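Local coordinates for DNA protection during starvation protein (Agrobacterium tumefaciens, PDB 1O9R) that stores iron by oxidising Fe(2+) to a ferric mineral inside a hollow shell of twelve subunits, protecting DNA from oxidative damage without binding it, at residues A[26-31]-A[89-94]; A[116-121]-A[146-151]. One frame throughout, in Å; residues are numbered along the deposited sequence.

Contact 1. Residues A[26-31]-A[89-94]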
loop_
_atom_site.group_PDB
_atom_site.type_symbol
_atom_site.label_atom_id
_atom_site.label_comp_id
_atom_site.label_asym_id
_atom_site.label_seq_id
_atom_site.Cartn_x
_atom_site.Cartn_y
_atom_site.Cartn_z
ATOM N N LEU A 26 -7.183 33.615 -2.942
ATOM C CA LEU A 26 -5.925 32.885 -3.113
ATOM C C LEU A 26 -4.792 33.559 -2.372
ATOM O O LEU A 26 -3.956 32.904 -1.773
ATOM C CB LEU A 26 -5.632 32.826 -4.622
ATOM C CG LEU A 26 -4.308 32.139 -5.025
ATOM C CD1 LEU A 26 -4.348 30.681 -4.560
ATOM C CD2 LEU A 26 -4.113 32.231 -6.538
ATOM N N ALA A 27 -4.762 34.899 -2.426
ATOM C CA ALA A 27 -3.610 35.609 -1.794
ATOM C C ALA A 27 -3.624 35.395 -0.277
ATOM O O ALA A 27 -2.545 35.182 0.316
ATOM C CB ALA A 27 -3.722 37.129 -2.077
ATOM N N SER A 28 -4.777 35.478 0.365
ATOM C CA SER A 28 -4.801 35.249 1.824
ATOM C C SER A 28 -4.585 33.807 2.194
ATOM O O SER A 28 -4.057 33.530 3.275
ATOM C CB SER A 28 -6.112 35.782 2.413
ATOM O OG SER A 28 -6.111 37.219 2.412
ATOM N N VAL A 29 -5.000 32.858 1.335
ATOM C CA VAL A 29 -4.769 31.422 1.635
ATOM C C VAL A 29 -3.285 31.131 1.473
ATOM O O VAL A 29 -2.714 30.409 2.328
ATOM C CB VAL A 29 -5.578 30.587 0.610
ATOM C CG1 VAL A 29 -5.123 29.108 0.617
ATOM C CG2 VAL A 29 -7.097 30.657 0.903
ATOM N N ILE A 30 -2.604 31.666 0.454
ATOM C CA ILE A 30 -1.155 31.462 0.375
ATOM C C ILE A 30 -0.451 32.072 1.578
ATOM O O ILE A 30 0.480 31.480 2.176
ATOM C CB ILE A 30 -0.579 32.024 -0.924
ATOM C CG1 ILE A 30 -1.128 31.230 -2.133
ATOM C CG2 ILE A 30 0.950 32.037 -0.951
ATOM C CD1 ILE A 30 -0.905 31.872 -3.508
ATOM N N ASP A 31 -0.817 33.321 1.957
ATOM C CA ASP A 31 -0.165 33.932 3.149
ATOM C C ASP A 31 -0.401 33.042 4.345
ATOM O O ASP A 31 0.523 32.774 5.130
ATOM C CB ASP A 31 -0.764 35.349 3.266
ATOM C CG ASP A 31 -0.159 36.174 4.383
ATOM O OD1 ASP A 31 0.683 35.733 5.179
ATOM O OD2 ASP A 31 -0.504 37.362 4.516
ATOM N N SER A 89 0.657 42.216 -2.308
ATOM C CA SER A 89 -0.280 43.350 -2.587
ATOM C C SER A 89 -1.700 43.021 -2.238
ATOM O O SER A 89 -2.536 43.944 -2.118
ATOM C CB SER A 89 -0.098 43.802 -4.038
ATOM O OG SER A 89 -0.626 42.813 -4.916
ATOM N N THR A 90 -2.095 41.748 -2.089
ATOM C CA THR A 90 -3.503 41.363 -1.997
ATOM C C THR A 90 -3.957 40.704 -0.735
ATOM O O THR A 90 -5.145 40.721 -0.412
ATOM C CB THR A 90 -3.775 40.464 -3.230
ATOM O OG1 THR A 90 -3.348 41.148 -4.445
ATOM C CG2 THR A 90 -5.263 40.132 -3.380
ATOM N N THR A 91 -2.990 40.204 0.042
ATOM C CA THR A 91 -3.359 39.560 1.307
ATOM C C THR A 91 -4.110 40.478 2.256
ATOM O O THR A 91 -3.812 41.676 2.261
ATOM C CB THR A 91 -2.135 38.935 2.026
ATOM O OG1 THR A 91 -2.592 38.294 3.207
ATOM C CG2 THR A 91 -1.103 40.041 2.385
ATOM N N LYS A 92 -5.031 39.918 3.031
ATOM C CA LYS A 92 -5.748 40.683 4.060
ATOM C C LYS A 92 -5.173 40.412 5.438
ATOM O O LYS A 92 -5.677 41.000 6.435
ATOM C CB LYS A 92 -7.253 40.370 4.084
ATOM C CG LYS A 92 -7.969 40.798 2.814
ATOM C CD LYS A 92 -7.510 42.051 2.163
ATOM C CE LYS A 92 -7.548 43.391 2.817
ATOM N NZ LYS A 92 -7.132 44.490 1.878
ATOM N N LEU A 93 -4.114 39.583 5.553
ATOM C CA LEU A 93 -3.598 39.255 6.854
ATOM C C LEU A 93 -2.500 40.208 7.313
ATOM O O LEU A 93 -1.698 40.639 6.504
ATOM C CB LEU A 93 -2.992 37.822 6.835
ATOM C CG LEU A 93 -3.987 36.793 6.281
ATOM C CD1 LEU A 93 -3.276 35.452 6.457
ATOM C CD2 LEU A 93 -5.306 36.802 7.055
ATOM N N LYS A 94 -2.539 40.494 8.605
ATOM C CA LYS A 94 -1.449 41.322 9.137
ATOM C C LYS A 94 -0.184 40.455 9.228
ATOM O O LYS A 94 -0.264 39.243 9.489
ATOM C CB LYS A 94 -1.797 41.681 10.581
ATOM C CG LYS A 94 -2.866 41.099 11.392
ATOM C CD LYS A 94 -3.275 39.635 11.373
ATOM C CE LYS A 94 -4.422 39.391 10.421
ATOM N NZ LYS A 94 -4.534 38.128 9.712
HETATM O O HOH W 1 -6.833 38.543 0.175
HETATM O O HOH W 2 0.764 39.217 6.060
HETATM O O HOH W 3 0.221 36.839 7.829
#
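D31 CG and T91 OG1 both stand anti to their own backbone N (chi1 -176° and -178°), which brings the carboxylate and the hydroxyl together. The contact joins helix 12-42 of the Dps four-helix bundle to the exit of the short helix 84-90, which lies in the connection between helices 48-75 and 103-130.

The two side chains cross at about a right angle. T91 OG1 donates to D31 OD2 over 2.6 Å, a short bond that uses the anti lone pair of the carboxylate. T91 is the first residue to leave the helical path, and its hydroxyl also works as an acceptor. L93 N donates to T91 OG1 at 3.1 Å, which makes an ST turn. The threonine oxygen thus ties the turn to itself and to the long helix. A short donor bond to D31 OD2 would help to keep the carboxylate charged.

One turn earlier on helix 12-42, S28 OG takes the N-H of K92 N at 3.0 Å in a nearly straight bond (164°). S28 OG in turn donates to a water, which donates to T90 O. The loop is therefore held to the helix at both D31 and S28.

An apolar contact flanks these bonds. A27 CB lies 3.5 Å from T90 CB and also touches T90 CG2. The hydroxyl of T90 turns to A86 O in its own helix. L84 of a second subunit packs on both D31 and T91. L93 and D31 lie alongside, pointing opposite ways. L93 makes van der Waals approaches to oxygen: its CB comes within 3.4 Å of D31 OD2, while L93 CD1 rests 3.8 Å from S28 O.

Contact 2. Residues A[116-121]-A[146-151]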
loop_
_atom_site.group_PDB
_atom_site.type_symbol
_atom_site.label_atom_id
_atom_site.label_comp_id
_atom_site.label_asym_id
_atom_site.label_seq_id
_atom_site.Cartn_x
_atom_site.Cartn_y
_atom_site.Cartn_z
ATOM N N GLU A 116 -9.840 34.981 10.206
ATOM C CA GLU A 116 -10.078 35.901 9.071
ATOM C C GLU A 116 -10.241 35.174 7.748
ATOM O O GLU A 116 -11.165 35.443 6.949
ATOM C CB GLU A 116 -8.940 36.943 8.998
ATOM C CG GLU A 116 -9.073 37.872 10.209
ATOM C CD GLU A 116 -7.863 38.722 10.436
ATOM O OE1 GLU A 116 -7.910 39.656 11.279
ATOM O OE2 GLU A 116 -6.834 38.450 9.789
ATOM N N VAL A 117 -9.401 34.160 7.505
ATOM C CA VAL A 117 -9.526 33.433 6.231
ATOM C C VAL A 117 -10.773 32.537 6.228
ATOM O O VAL A 117 -11.482 32.516 5.205
ATOM C CB VAL A 117 -8.267 32.576 6.023
ATOM C CG1 VAL A 117 -8.417 31.776 4.697
ATOM C CG2 VAL A 117 -7.047 33.504 5.910
ATOM N N ALA A 118 -11.136 31.915 7.323
ATOM C CA ALA A 118 -12.377 31.120 7.376
ATOM C C ALA A 118 -13.546 32.063 7.009
ATOM O O ALA A 118 -14.454 31.605 6.308
ATOM C CB ALA A 118 -12.531 30.512 8.756
ATOM N N ASN A 119 -13.538 33.251 7.632
ATOM C CA ASN A 119 -14.705 34.115 7.398
ATOM C C ASN A 119 -14.698 34.749 6.031
ATOM O O ASN A 119 -15.763 34.906 5.404
ATOM C CB ASN A 119 -14.666 35.194 8.519
ATOM C CG ASN A 119 -14.986 34.597 9.869
ATOM O OD1 ASN A 119 -15.622 33.554 10.043
ATOM N ND2 ASN A 119 -14.585 35.256 10.967
ATOM N N MET A 120 -13.506 34.939 5.441
ATOM C CA MET A 120 -13.456 35.405 4.067
ATOM C C MET A 120 -14.031 34.328 3.122
ATOM O O MET A 120 -14.759 34.662 2.157
ATOM C CB MET A 120 -12.005 35.622 3.660
ATOM C CG MET A 120 -11.590 35.745 2.229
ATOM S SD MET A 120 -9.820 36.166 2.047
ATOM C CE MET A 120 -9.616 36.963 3.718
ATOM N N ILE A 121 -13.653 33.073 3.357
ATOM C CA ILE A 121 -14.118 31.998 2.457
ATOM C C ILE A 121 -15.581 31.754 2.695
ATOM O O ILE A 121 -16.279 31.455 1.693
ATOM C CB ILE A 121 -13.271 30.745 2.792
ATOM C CG1 ILE A 121 -11.799 30.946 2.385
ATOM C CG2 ILE A 121 -13.893 29.527 2.128
ATOM C CD1 ILE A 121 -11.500 31.269 0.943
ATOM N N ASP A 146 -12.962 22.712 5.772
ATOM C CA ASP A 146 -11.641 22.445 6.417
ATOM C C ASP A 146 -11.198 23.681 7.201
ATOM O O ASP A 146 -10.555 23.492 8.245
ATOM C CB ASP A 146 -10.620 22.100 5.325
ATOM C CG ASP A 146 -10.763 20.647 4.837
ATOM O OD1 ASP A 146 -10.251 20.416 3.697
ATOM O OD2 ASP A 146 -11.381 19.846 5.551
ATOM N N LEU A 147 -11.449 24.918 6.747
ATOM C CA LEU A 147 -11.003 26.092 7.549
ATOM C C LEU A 147 -11.758 26.108 8.845
ATOM O O LEU A 147 -11.133 26.481 9.875
ATOM C CB LEU A 147 -11.243 27.379 6.750
ATOM C CG LEU A 147 -10.119 27.611 5.717
ATOM C CD1 LEU A 147 -10.651 28.454 4.562
ATOM C CD2 LEU A 147 -8.932 28.236 6.475
ATOM N N ASP A 148 -13.067 25.881 8.849
ATOM C CA ASP A 148 -13.808 25.949 10.109
ATOM C C ASP A 148 -13.383 24.870 11.065
ATOM O O ASP A 148 -13.389 25.110 12.276
ATOM C CB ASP A 148 -15.340 25.870 9.834
ATOM C CG ASP A 148 -15.918 27.191 9.370
ATOM O OD1 ASP A 148 -17.183 27.169 9.228
ATOM O OD2 ASP A 148 -15.236 28.190 9.146
ATOM N N LYS A 149 -13.070 23.676 10.536
ATOM C CA LYS A 149 -12.580 22.621 11.470
ATOM C C LYS A 149 -11.176 22.985 11.969
ATOM O O LYS A 149 -10.960 22.710 13.166
ATOM C CB LYS A 149 -12.613 21.275 10.699
ATOM C CG LYS A 149 -12.070 20.137 11.531
ATOM C CD LYS A 149 -12.317 18.777 10.849
ATOM C CE LYS A 149 -11.652 17.697 11.714
ATOM N NZ LYS A 149 -12.135 16.351 11.236
ATOM N N SER A 150 -10.331 23.492 11.108
ATOM C CA SER A 150 -8.978 23.860 11.585
ATOM C C SER A 150 -9.031 24.977 12.622
ATOM O O SER A 150 -8.332 24.963 13.640
ATOM C CB SER A 150 -8.090 24.253 10.422
ATOM O OG SER A 150 -7.983 23.228 9.449
ATOM N N LEU A 151 -9.961 25.932 12.419
ATOM C CA LEU A 151 -10.123 27.011 13.395
ATOM C C LEU A 151 -10.577 26.454 14.723
ATOM O O LEU A 151 -10.039 26.855 15.779
ATOM C CB LEU A 151 -11.166 28.011 12.797
ATOM C CG LEU A 151 -11.524 29.163 13.795
ATOM C CD1 LEU A 151 -10.323 30.042 14.105
ATOM C CD2 LEU A 151 -12.694 29.949 13.211
HETATM O O HOH W 4 -15.136 28.903 6.459
#
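L147 reaches across to three residues of helix 103-130. Its CD1 meets I121 CG1 at 3.5 Å and also touches I121 CB. Its CD2 lies 4.0 Å from V117 CG1. The L147 side chain crosses both V117 and I121 at about a right angle. Its two methyls reach residues one helical turn apart. L147 CG stands anti to its own carbonyl carbon (chi1 -81°), and from there the branch points at V117 and I121.

At the closest backbone approach A118 faces L147 with a single methyl. Their CA atoms are 5.2 Å apart, and A118 CB lies 3.9 Å from L147 CB. L151 CD2 makes a looser contact with the same methyl.

D148 borders this apolar patch. Its OD2 lies 3.6 Å from A118 CB. A water lies 2.8 Å from both D148 OD2 and A118 O and can bridge the carboxylate to the backbone across the contact. D148 OD1 pairs with R122 of the same chain and with R72 of a third subunit. These two arginines would be expected to stabilise the negative charge of this buried carboxylate.

Further out, V117 also packs on L32 of helix 12-42, and I121 on F140 and A143 of helix 134-156. Within helix 134-156, S150 OG donates to D146 O, which already accepts from S150 N. The two donors approach from opposite faces of the carbonyl plane.

The axes of the two segments approach to 9.0 Å, at 153° between their N-to-C directions, so they run nearly antiparallel. This is the packing of consecutive long helices in the ferritin-like four-helix bundle, with a leucine and an alanine at the interface.

How the contacts relate
Contact 1 comes first along the chain, and the centres of the two contacts lie 13 Å apart. Both belong to one ferritin-like domain. Contact 1 fixes the connection after helix 84-90 onto helix 12-42. Contact 2 pairs the last two bundle helices, 103-130 and 134-156. The two touch directly. K94 NZ and E116 OE2 pair as a salt bridge, though the modelled 2.3 Å is too short to be trusted. L93 CD2 packs on V117 CG2, and S28 CB on M120 SD. Helix 103-130 thus meets both partners of contact 1. Each contact also meets a different neighbouring subunit of the dodecamer.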